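Molybdopterin adenylyltransferase (Pyrococcus furiosus, PDB 4LHB) catalyses the ATP-dependent adenylylation of molybdopterin, a step in the biosynthesis of the molybdenum cofactor. Local coordinates at residues C[50-62]-C[161-174]. Residues are numbered along the deposited sequence; the frame is centred on the assembly and turned at random.
Sequences KSGPLIIEELSKL and GSVNAVKTGLEIIK. With SO4 (sulfate ion), chain F.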
# COMPACT_ATOMS: atom_id res chain seq x y z
N LYS C 50 28.96 -12.10 -16.84
CA LYS C 50 28.74 -12.24 -18.28
C LYS C 50 27.52 -11.42 -18.75
O LYS C 50 27.46 -11.02 -19.90
CB LYS C 50 28.65 -13.74 -18.69
CG LYS C 50 30.00 -14.48 -18.85
CD LYS C 50 30.89 -13.95 -20.01
CE LYS C 50 32.06 -14.88 -20.39
NZ LYS C 50 32.91 -14.45 -21.56
N SER C 51 26.59 -11.11 -17.83
CA SER C 51 25.32 -10.44 -18.16
C SER C 51 25.40 -8.91 -18.32
O SER C 51 24.85 -8.35 -19.27
CB SER C 51 24.22 -10.80 -17.16
OG SER C 51 23.88 -12.17 -17.26
N GLY C 52 26.04 -8.22 -17.39
CA GLY C 52 26.28 -6.79 -17.57
C GLY C 52 26.86 -6.48 -18.96
O GLY C 52 26.28 -5.72 -19.73
N PRO C 53 28.02 -7.08 -19.29
CA PRO C 53 28.69 -6.81 -20.60
C PRO C 53 27.82 -7.08 -21.81
O PRO C 53 27.88 -6.31 -22.77
CB PRO C 53 29.90 -7.76 -20.57
CG PRO C 53 30.23 -7.83 -19.11
CD PRO C 53 28.88 -7.92 -18.42
N LEU C 54 27.04 -8.15 -21.78
CA LEU C 54 26.08 -8.38 -22.84
C LEU C 54 25.15 -7.15 -22.98
O LEU C 54 25.08 -6.55 -24.06
CB LEU C 54 25.28 -9.66 -22.60
CG LEU C 54 24.21 -9.98 -23.64
CD1 LEU C 54 24.74 -9.85 -25.08
CD2 LEU C 54 23.64 -11.39 -23.35
N ILE C 55 24.49 -6.75 -21.89
CA ILE C 55 23.61 -5.57 -21.87
C ILE C 55 24.33 -4.35 -22.43
O ILE C 55 23.74 -3.60 -23.20
CB ILE C 55 23.03 -5.23 -20.44
CG1 ILE C 55 22.14 -6.36 -19.89
CG2 ILE C 55 22.19 -3.97 -20.41
CD1 ILE C 55 22.10 -6.40 -18.37
N ILE C 56 25.59 -4.16 -22.05
CA ILE C 56 26.34 -3.00 -22.51
C ILE C 56 26.60 -3.09 -24.03
O ILE C 56 26.54 -2.11 -24.73
CB ILE C 56 27.70 -2.86 -21.78
CG1 ILE C 56 27.48 -2.54 -20.30
CG2 ILE C 56 28.58 -1.74 -22.38
CD1 ILE C 56 28.70 -2.88 -19.48
N GLU C 57 26.88 -4.28 -24.52
CA GLU C 57 27.14 -4.48 -25.92
C GLU C 57 25.89 -4.14 -26.69
O GLU C 57 25.92 -3.29 -27.57
CB GLU C 57 27.52 -5.93 -26.20
CG GLU C 57 28.26 -6.18 -27.50
CD GLU C 57 28.65 -7.64 -27.65
OE1 GLU C 57 29.84 -7.93 -27.90
OE2 GLU C 57 27.77 -8.52 -27.49
N GLU C 58 24.78 -4.78 -26.32
CA GLU C 58 23.54 -4.65 -27.07
C GLU C 58 22.97 -3.26 -27.08
O GLU C 58 22.47 -2.78 -28.11
CB GLU C 58 22.51 -5.60 -26.53
CG GLU C 58 22.86 -7.04 -26.85
CD GLU C 58 22.59 -7.42 -28.30
OE1 GLU C 58 21.93 -6.67 -29.05
OE2 GLU C 58 23.02 -8.52 -28.67
N LEU C 59 23.04 -2.60 -25.93
CA LEU C 59 22.39 -1.32 -25.80
C LEU C 59 23.28 -0.26 -26.33
O LEU C 59 22.80 0.81 -26.70
CB LEU C 59 22.01 -1.00 -24.34
CG LEU C 59 20.51 -1.11 -24.10
CD1 LEU C 59 20.00 -2.36 -24.80
CD2 LEU C 59 20.21 -1.13 -22.61
N SER C 60 24.59 -0.52 -26.32
CA SER C 60 25.55 0.42 -26.92
C SER C 60 25.27 0.64 -28.42
O SER C 60 25.68 1.64 -28.98
CB SER C 60 26.99 -0.07 -26.75
OG SER C 60 27.58 0.39 -25.55
N LYS C 61 24.60 -0.31 -29.07
CA LYS C 61 24.14 -0.15 -30.45
C LYS C 61 23.09 0.91 -30.64
O LYS C 61 22.95 1.39 -31.77
CB LYS C 61 23.60 -1.46 -30.99
CG LYS C 61 24.63 -2.60 -30.99
CD LYS C 61 23.95 -3.96 -31.19
CE LYS C 61 24.98 -5.09 -31.22
NZ LYS C 61 24.23 -6.37 -31.38
N LEU C 62 22.36 1.26 -29.57
CA LEU C 62 21.23 2.23 -29.58
C LEU C 62 21.48 3.55 -28.74
O LEU C 62 21.08 4.66 -29.15
CB LEU C 62 19.98 1.49 -29.10
CG LEU C 62 18.85 0.88 -29.98
CD1 LEU C 62 19.28 0.60 -31.40
CD2 LEU C 62 18.18 -0.34 -29.36
N GLY C 161 19.18 -12.57 -13.50
CA GLY C 161 20.62 -12.65 -13.54
C GLY C 161 21.14 -13.50 -14.66
O GLY C 161 22.17 -13.16 -15.22
N SER C 162 20.46 -14.59 -15.00
CA SER C 162 20.98 -15.47 -16.05
C SER C 162 21.14 -14.75 -17.40
O SER C 162 20.38 -13.83 -17.72
CB SER C 162 20.12 -16.71 -16.24
OG SER C 162 18.88 -16.40 -16.82
N VAL C 163 22.17 -15.15 -18.15
CA VAL C 163 22.39 -14.66 -19.51
C VAL C 163 21.16 -14.86 -20.42
O VAL C 163 20.79 -13.96 -21.14
CB VAL C 163 23.64 -15.32 -20.14
CG1 VAL C 163 23.52 -15.43 -21.67
CG2 VAL C 163 24.90 -14.59 -19.70
N ASN C 164 20.49 -16.01 -20.34
CA ASN C 164 19.30 -16.23 -21.16
C ASN C 164 18.14 -15.31 -20.83
O ASN C 164 17.46 -14.78 -21.73
CB ASN C 164 18.81 -17.69 -21.09
CG ASN C 164 19.67 -18.64 -21.92
OD1 ASN C 164 20.17 -18.28 -23.00
ND2 ASN C 164 19.86 -19.86 -21.42
N ALA C 165 17.89 -15.12 -19.54
CA ALA C 165 16.86 -14.24 -19.10
C ALA C 165 17.23 -12.85 -19.59
O ALA C 165 16.34 -12.08 -20.03
CB ALA C 165 16.72 -14.27 -17.58
N VAL C 166 18.52 -12.53 -19.56
CA VAL C 166 18.91 -11.20 -20.00
C VAL C 166 18.70 -10.95 -21.51
O VAL C 166 18.28 -9.85 -21.93
CB VAL C 166 20.32 -10.87 -19.57
CG1 VAL C 166 20.84 -9.70 -20.37
CG2 VAL C 166 20.30 -10.57 -18.09
N LYS C 167 18.92 -11.97 -22.32
CA LYS C 167 18.75 -11.84 -23.77
C LYS C 167 17.28 -11.65 -24.11
O LYS C 167 16.97 -10.82 -24.95
CB LYS C 167 19.31 -13.05 -24.52
CG LYS C 167 20.82 -13.12 -24.60
CD LYS C 167 21.31 -14.45 -25.20
CE LYS C 167 20.61 -14.78 -26.54
NZ LYS C 167 21.32 -15.86 -27.30
N THR C 168 16.39 -12.39 -23.45
CA THR C 168 14.96 -12.18 -23.69
C THR C 168 14.56 -10.77 -23.29
O THR C 168 13.81 -10.11 -24.00
CB THR C 168 14.10 -13.19 -22.93
OG1 THR C 168 14.77 -14.46 -22.87
CG2 THR C 168 12.77 -13.39 -23.63
N GLY C 169 15.08 -10.26 -22.17
CA GLY C 169 14.81 -8.87 -21.76
C GLY C 169 15.33 -7.81 -22.74
O GLY C 169 14.67 -6.77 -23.04
N LEU C 170 16.52 -8.08 -23.24
CA LEU C 170 17.13 -7.21 -24.24
C LEU C 170 16.32 -7.17 -25.55
O LEU C 170 16.19 -6.12 -26.17
CB LEU C 170 18.57 -7.64 -24.49
CG LEU C 170 19.53 -7.21 -23.39
CD1 LEU C 170 20.87 -7.94 -23.50
CD2 LEU C 170 19.68 -5.69 -23.35
N GLU C 171 15.76 -8.27 -25.96
CA GLU C 171 14.91 -8.19 -27.13
C GLU C 171 13.85 -7.08 -26.91
O GLU C 171 13.58 -6.24 -27.79
CB GLU C 171 14.23 -9.54 -27.37
CG GLU C 171 14.78 -10.44 -28.48
CD GLU C 171 13.68 -11.38 -29.02
OE1 GLU C 171 12.59 -10.88 -29.42
OE2 GLU C 171 13.89 -12.63 -29.03
N ILE C 172 13.28 -7.05 -25.70
CA ILE C 172 12.12 -6.19 -25.41
C ILE C 172 12.54 -4.74 -25.25
O ILE C 172 11.88 -3.84 -25.77
CB ILE C 172 11.28 -6.73 -24.23
CG1 ILE C 172 10.81 -8.16 -24.53
CG2 ILE C 172 10.06 -5.87 -23.97
CD1 ILE C 172 10.32 -8.90 -23.31
N ILE C 173 13.64 -4.52 -24.57
CA ILE C 173 14.15 -3.16 -24.39
C ILE C 173 14.53 -2.52 -25.73
O ILE C 173 14.11 -1.41 -26.02
CB ILE C 173 15.34 -3.13 -23.40
CG1 ILE C 173 14.88 -3.67 -22.03
CG2 ILE C 173 15.93 -1.73 -23.24
CD1 ILE C 173 15.99 -4.29 -21.22
N LYS C 174 15.33 -3.25 -26.53
CA LYS C 174 15.69 -2.85 -27.89
C LYS C 174 14.44 -2.51 -28.70
O LYS C 174 14.40 -1.49 -29.38
CB LYS C 174 16.50 -3.94 -28.62
CG LYS C 174 17.88 -4.24 -28.03
CD LYS C 174 19.08 -3.98 -28.96
CE LYS C 174 19.26 -5.00 -30.11
NZ LYS C 174 19.48 -6.42 -29.70
S SO4 F . 18.14 -13.56 -10.20
O1 SO4 F . 19.59 -13.65 -9.97
O2 SO4 F . 17.35 -14.12 -9.10
O3 SO4 F . 17.79 -12.12 -10.28
O4 SO4 F . 17.76 -14.32 -11.43
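Helix 51-60 and the first turns of helix 163-184 run side by side in the same direction, the axes of the two segments 9.9 Å apart at closest approach and inclined by 20°; the CA atoms of Ser51 and Val163 are nearest at one end, those of Leu59 and Lys174 at the other. Leu170 is a knob that enters a hole made by Leu54, Ile55, Glu58 and Leu59, with CD1 set 3.9 Å from Leu54 CG and CD2 turned to Leu59 CD1. One turn back, Val166 CG1 lies 3.6 Å from Ile55 CG1, the two side chains meeting nearly at right angles. Both helices pack on the parallel strands of the MoaB/Mog α/β fold, where Ile55 and Val166 share Thr96 of strand 92-96. Near the N-terminal ends, Ser51 OG donates to Gly161 O (2.8 Å), while a sulfate, probably from the crystallisation liquor, is hydrogen-bonded by Gly161 N and Thr99 N. At the far end Glu58 folds back at chi2 (-76°), and its OE1 forms salt bridges on opposite faces of the carboxylate, with Lys174 NZ from across the contact and Lys61 NZ from its own segment. With an alanine here, the two ammonium groups, their NZ atoms 5.0 Å apart, would probably lose their shared counter-charge. Leu62 CD2 packs against the aliphatic part of Lys174, 3.8 Å from its CD.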